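Local coordinates for protein AbyA5 (Verrucosispora maris, PDB 4YWF) that catalyses acetate elimination in spirotetronate biosynthesis as an esterase-like lyase built on the alpha/beta-hydrolase fold, at residues A[219-224]-A[245-250]; A[263-268]-A[273-278]. The protein carries 4 engineered substitutions. All blocks are in the same frame, centred on the assembly; numbering follows the deposited sequence.

Interaction 1: residues A[219-224]-A[245-250]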
loop_
_atom_site.group_PDB
_atom_site.type_symbol
_atom_site.label_atom_id
_atom_site.label_comp_id
_atom_site.label_asym_id
_atom_site.label_seq_id
_atom_site.Cartn_x
_atom_site.Cartn_y
_atom_site.Cartn_z
ATOM N N SER A 219 4.455 -3.712 0.932
ATOM C CA SER A 219 4.032 -3.779 2.305
ATOM C C SER A 219 3.687 -5.240 2.632
ATOM O O SER A 219 3.651 -5.610 3.769
ATOM C CB SER A 219 2.856 -2.832 2.624
ATOM O OG SER A 219 1.597 -3.276 2.101
ATOM N N GLY A 220 3.387 -6.034 1.629
ATOM C CA GLY A 220 3.146 -7.411 1.842
ATOM C C GLY A 220 4.379 -8.163 2.332
ATOM O O GLY A 220 4.279 -9.071 3.163
ATOM N N HIS A 221 5.535 -7.751 1.861
ATOM C CA HIS A 221 6.785 -8.295 2.364
ATOM C C HIS A 221 6.927 -7.920 3.883
ATOM O O HIS A 221 7.394 -8.707 4.704
ATOM C CB HIS A 221 7.924 -7.732 1.544
ATOM C CG HIS A 221 9.268 -7.979 2.152
ATOM N ND1 HIS A 221 9.919 -7.037 2.889
ATOM C CD2 HIS A 221 10.104 -9.043 2.064
ATOM C CE1 HIS A 221 11.088 -7.515 3.273
ATOM N NE2 HIS A 221 11.223 -8.737 2.781
ATOM N N LEU A 222 6.482 -6.724 4.264
ATOM C CA LEU A 222 6.596 -6.309 5.639
ATOM C C LEU A 222 5.682 -7.097 6.533
ATOM O O LEU A 222 6.069 -7.475 7.700
ATOM C CB LEU A 222 6.277 -4.845 5.799
ATOM C CG LEU A 222 7.265 -3.832 5.167
ATOM C CD1 LEU A 222 6.725 -2.424 5.459
ATOM C CD2 LEU A 222 8.698 -4.055 5.710
ATOM N N ALA A 223 4.469 -7.346 6.029
ATOM C CA ALA A 223 3.533 -8.153 6.782
ATOM C C ALA A 223 4.099 -9.558 6.991
ATOM O O ALA A 223 4.001 -10.136 8.106
ATOM C CB ALA A 223 2.192 -8.214 6.055
ATOM N N LEU A 224 4.612 -10.162 5.926
ATOM C CA LEU A 224 5.118 -11.521 6.047
ATOM C C LEU A 224 6.341 -11.630 6.975
ATOM O O LEU A 224 6.520 -12.678 7.662
ATOM C CB LEU A 224 5.499 -12.096 4.690
ATOM C CG LEU A 224 4.404 -12.448 3.696
ATOM C CD1 LEU A 224 4.994 -12.488 2.296
ATOM C CD2 LEU A 224 3.708 -13.762 4.087
ATOM N N ALA A 245 14.024 -13.397 -4.229
ATOM C CA ALA A 245 14.642 -13.071 -5.491
ATOM C C ALA A 245 14.699 -11.567 -5.838
ATOM O O ALA A 245 15.688 -11.105 -6.429
ATOM C CB ALA A 245 13.983 -13.801 -6.631
ATOM N N PHE A 246 13.645 -10.812 -5.513
ATOM C CA PHE A 246 13.711 -9.375 -5.709
ATOM C C PHE A 246 14.994 -8.761 -5.037
ATOM O O PHE A 246 15.607 -7.853 -5.558
ATOM C CB PHE A 246 12.442 -8.699 -5.179
ATOM C CG PHE A 246 12.433 -7.228 -5.383
ATOM C CD1 PHE A 246 12.138 -6.695 -6.596
ATOM C CD2 PHE A 246 12.824 -6.382 -4.359
ATOM C CE1 PHE A 246 12.204 -5.316 -6.812
ATOM C CE2 PHE A 246 12.893 -5.003 -4.545
ATOM C CZ PHE A 246 12.564 -4.469 -5.772
ATOM N N PHE A 247 15.362 -9.270 -3.878
ATOM C CA PHE A 247 16.348 -8.667 -3.055
ATOM C C PHE A 247 17.737 -9.203 -3.408
ATOM O O PHE A 247 18.704 -8.596 -3.061
ATOM C CB PHE A 247 16.036 -8.946 -1.603
ATOM C CG PHE A 247 14.753 -8.354 -1.143
ATOM C CD1 PHE A 247 14.675 -6.987 -0.870
ATOM C CD2 PHE A 247 13.603 -9.151 -0.965
ATOM C CE1 PHE A 247 13.497 -6.399 -0.435
ATOM C CE2 PHE A 247 12.427 -8.551 -0.550
ATOM C CZ PHE A 247 12.361 -7.185 -0.322
ATOM N N THR A 248 17.811 -10.325 -4.109
ATOM C CA THR A 248 19.081 -11.060 -4.322
ATOM C C THR A 248 19.419 -11.329 -5.773
ATOM O O THR A 248 20.548 -11.687 -6.077
ATOM C CB THR A 248 19.051 -12.468 -3.633
ATOM O OG1 THR A 248 18.083 -13.261 -4.296
ATOM C CG2 THR A 248 18.706 -12.364 -2.111
ATOM N N ASP A 249 18.471 -11.203 -6.676
ATOM C CA ASP A 249 18.751 -11.565 -8.088
ATOM C C ASP A 249 19.234 -10.346 -8.810
ATOM O O ASP A 249 18.439 -9.474 -9.160
ATOM C CB ASP A 249 17.517 -12.084 -8.772
ATOM C CG ASP A 249 17.746 -12.420 -10.220
ATOM O OD1 ASP A 249 18.814 -12.099 -10.801
ATOM O OD2 ASP A 249 16.831 -13.004 -10.805
ATOM N N LYS A 250 20.549 -10.279 -9.039
ATOM C CA LYS A 250 21.174 -9.097 -9.687
ATOM C C LYS A 250 20.831 -8.805 -11.157
ATOM O O LYS A 250 20.606 -7.623 -11.528
ATOM C CB LYS A 250 22.706 -9.187 -9.508
ATOM C CG LYS A 250 23.135 -8.984 -8.087
ATOM C CD LYS A 250 22.816 -7.565 -7.623
ATOM C CE LYS A 250 23.512 -7.223 -6.308
ATOM N NZ LYS A 250 22.712 -6.361 -5.370
#
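His221 and Phe247 carry this buried contact alone, the two side chains reaching toward each other from opposite directions. The aromatic part is oblique: the planes lie 42° apart, with centroids separated by 4.7 Å. Phe247 drives a corner of its ring over one face of the imidazole, with CZ 3.6 Å above the middle of the His221 ring. The shortest approach joins Phe247 CE2 to His221 CD2 at 3.5 Å. With CG anti to the backbone N (chi1 167°), the imidazole leaves helix 218-226 toward the other segment. On the other side of its plane the Phe247 ring is met by its neighbour: Phe246 CD2 stands 3.9 Å above the centre of the Phe247 ring, and Phe246 itself lies edge-to-face with Phe218. Helix 218-226 directly follows strand 207-215, the place in alpha/beta hydrolases where the strand runs through the nucleophile elbow into its helix, and 245-250 opens the long helical excursion after strand 233-239, where this superfamily commonly inserts a cap. A polar contact from outside holds the imidazole: His221 NE2 gives its hydrogen to the carbonyl of Trp282, whereas His221 ND1 is buried without a partner in the model. A leucine in place of His221 would probably leave the Trp282 carbonyl without its donor and Phe247 without the flat face beneath CZ. The turn that carries Phe247 is a short, weakly bonded helix in which Ala245 O takes both Thr248 N, at 3.2 Å, and Asp249 N, at 2.8 Å. In the same turn Phe246 N is bonded to Asp311 OD2, and Asp249, as N-cap, starts helix 250-255 by holding Trp252 N with OD1.

Interaction 2: residues A[263-268]-A[273-278]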
loop_
_atom_site.group_PDB
_atom_site.type_symbol
_atom_site.label_atom_id
_atom_site.label_comp_id
_atom_site.label_asym_id
_atom_site.label_seq_id
_atom_site.Cartn_x
_atom_site.Cartn_y
_atom_site.Cartn_z
ATOM N N THR A 263 12.552 5.525 -6.434
ATOM C CA THR A 263 11.651 5.524 -5.257
ATOM C C THR A 263 12.193 4.734 -4.101
ATOM O O THR A 263 12.207 5.193 -2.948
ATOM C CB THR A 263 10.272 4.969 -5.646
ATOM O OG1 THR A 263 9.775 5.771 -6.682
ATOM C CG2 THR A 263 9.304 4.996 -4.505
ATOM N N LEU A 264 12.650 3.515 -4.381
ATOM C CA LEU A 264 13.178 2.684 -3.281
ATOM C C LEU A 264 14.340 3.348 -2.590
ATOM O O LEU A 264 14.473 3.304 -1.368
ATOM C CB LEU A 264 13.661 1.313 -3.791
ATOM C CG LEU A 264 12.781 0.062 -3.689
ATOM C CD1 LEU A 264 13.668 -1.176 -3.902
ATOM C CD2 LEU A 264 12.039 -0.083 -2.354
ATOM N N ALA A 265 15.232 3.913 -3.394
ATOM C CA ALA A 265 16.338 4.665 -2.861
ATOM C C ALA A 265 15.830 5.854 -2.020
ATOM O O ALA A 265 16.336 6.079 -0.934
ATOM C CB ALA A 265 17.241 5.121 -3.982
ATOM N N ARG A 266 14.796 6.574 -2.473
ATOM C CA ARG A 266 14.285 7.694 -1.639
ATOM C C ARG A 266 13.731 7.140 -0.341
ATOM O O ARG A 266 14.138 7.524 0.756
ATOM C CB ARG A 266 13.175 8.504 -2.330
ATOM C CG ARG A 266 12.500 9.507 -1.366
ATOM C CD ARG A 266 13.478 10.564 -0.791
ATOM N NE ARG A 266 14.106 11.350 -1.886
ATOM C CZ ARG A 266 13.833 12.620 -2.232
ATOM N NH1 ARG A 266 12.943 13.375 -1.568
ATOM N NH2 ARG A 266 14.480 13.137 -3.277
ATOM N N LEU A 267 12.808 6.186 -0.437
ATOM C CA LEU A 267 12.227 5.677 0.819
ATOM C C LEU A 267 13.229 5.125 1.812
ATOM O O LEU A 267 13.085 5.333 3.007
ATOM C CB LEU A 267 11.109 4.637 0.578
ATOM C CG LEU A 267 10.050 4.925 -0.456
ATOM C CD1 LEU A 267 9.144 3.741 -0.514
ATOM C CD2 LEU A 267 9.244 6.217 -0.229
ATOM N N THR A 268 14.206 4.353 1.335
ATOM C CA THR A 268 15.268 3.847 2.207
ATOM C C THR A 268 16.319 4.887 2.565
ATOM O O THR A 268 17.177 4.630 3.427
ATOM C CB THR A 268 15.992 2.652 1.567
ATOM O OG1 THR A 268 16.575 3.020 0.284
ATOM C CG2 THR A 268 14.961 1.499 1.384
ATOM N N ALA A 273 22.661 3.368 -6.900
ATOM C CA ALA A 273 23.878 2.526 -6.875
ATOM C C ALA A 273 24.008 1.643 -5.617
ATOM O O ALA A 273 24.662 0.599 -5.635
ATOM C CB ALA A 273 25.102 3.448 -6.942
ATOM N N THR A 274 23.454 2.116 -4.510
ATOM C CA THR A 274 23.578 1.401 -3.253
ATOM C C THR A 274 22.258 0.692 -2.792
ATOM O O THR A 274 22.311 -0.113 -1.882
ATOM C CB THR A 274 24.077 2.345 -2.135
ATOM O OG1 THR A 274 23.165 3.435 -1.981
ATOM C CG2 THR A 274 25.479 2.906 -2.462
ATOM N N VAL A 275 21.113 0.978 -3.401
ATOM C CA VAL A 275 19.850 0.554 -2.775
ATOM C C VAL A 275 19.696 -0.969 -2.718
ATOM O O VAL A 275 19.431 -1.516 -1.670
ATOM C CB VAL A 275 18.596 1.255 -3.368
ATOM C CG1 VAL A 275 18.417 0.966 -4.835
ATOM C CG2 VAL A 275 17.334 0.871 -2.560
ATOM N N PHE A 276 19.966 -1.668 -3.801
ATOM C CA PHE A 276 19.865 -3.134 -3.800
ATOM C C PHE A 276 20.816 -3.842 -2.855
ATOM O O PHE A 276 20.413 -4.792 -2.187
ATOM C CB PHE A 276 19.986 -3.655 -5.194
ATOM C CG PHE A 276 18.789 -3.348 -6.018
ATOM C CD1 PHE A 276 17.507 -3.785 -5.597
ATOM C CD2 PHE A 276 18.890 -2.651 -7.182
ATOM C CE1 PHE A 276 16.377 -3.491 -6.331
ATOM C CE2 PHE A 276 17.784 -2.375 -7.921
ATOM C CZ PHE A 276 16.524 -2.784 -7.505
ATOM N N ASP A 277 22.043 -3.321 -2.728
ATOM C CA ASP A 277 22.968 -3.810 -1.755
ATOM C C ASP A 277 22.387 -3.558 -0.422
ATOM O O ASP A 277 22.459 -4.405 0.500
ATOM C CB ASP A 277 24.325 -3.091 -1.810
ATOM C CG ASP A 277 25.232 -3.640 -2.851
ATOM O OD1 ASP A 277 24.946 -4.731 -3.441
ATOM O OD2 ASP A 277 26.241 -2.964 -3.095
ATOM N N HIS A 278 21.783 -2.385 -0.296
ATOM C CA HIS A 278 21.195 -2.020 0.974
ATOM C C HIS A 278 20.107 -3.029 1.436
ATOM O O HIS A 278 19.993 -3.295 2.621
ATOM C CB HIS A 278 20.683 -0.567 0.930
ATOM C CG HIS A 278 20.178 -0.070 2.247
ATOM N ND1 HIS A 278 20.992 0.124 3.337
ATOM C CD2 HIS A 278 18.933 0.253 2.654
ATOM C CE1 HIS A 278 20.279 0.538 4.362
ATOM N NE2 HIS A 278 19.021 0.631 3.972
#
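Val275 plugs into the surface of helix 258-268, its CG2 methyl bearing on one turn made by Leu264, Ala265 and Thr268. This is the tight part of the contact. CG2 stands anti to the backbone N of Val275, which turns this branch toward the helix, where it lies 3.9 Å from Leu264 CB and 3.8 Å from Ala265 N. The small side chain of Ala265 lets the backbones come close: the CA atoms of Ala265 and Val275 are 5.4 Å apart, and Ala265 CB meets Val275 CB at 4.1 Å. Thr268 crosses the valine at about a right angle, with OG1 3.6 Å from Val275 CG2. That hydroxyl is pinned to its own helix: Thr268 OG1 donates to Leu264 O at 2.7 Å, tilted 27° from the carbonyl plane, while Thr268 N reaches the same oxygen from the opposite face. Bonded also to Thr270 OG1, the hydroxyl meets the valine methyl by van der Waals contact alone. Outward the packing thins. Phe276 starts out directed away from helix 258-268, yet its ring swings back, so that CE1 comes within 4.3 Å of Leu264 CD1; other parts of it lean on Val261, Lys250 and Gln253. At the solvent edge, exposed His278 brushes Thr268 with a single carbon, its CD2 lying 3.9 Å from Thr268 CB. Beyond it, Asp277 O is bonded to Arg280 NH1. Helix 258-268, a short linker and the brief helix 275-278, packed obliquely with Val275 against the first helix, form part of the helical insertion between strands 233-239 and 296-301, the usual site of the cap in the alpha/beta-hydrolase fold.

Overall arrangement
Interaction 1 ties the insertion after strand 233-239 to helix 218-226 of the central alpha/beta domain, whereas interaction 2 folds a later part of that insertion on itself. The first is fully buried and rests on one pair of aromatic rings; the second, larger and farther from the chain's centre, is mainly aliphatic, with a threonine and two ring side chains at its margins, and runs from a buried valine to an exposed histidine. They follow one another along the chain and touch: Phe246 CZ lies 3.9 Å from Leu264 CD1 and 4.0 Å from Phe276 CE1, so apolar packing continues from one to the other. At the surface, Lys250 and Asp277 add a long, weak ion pair.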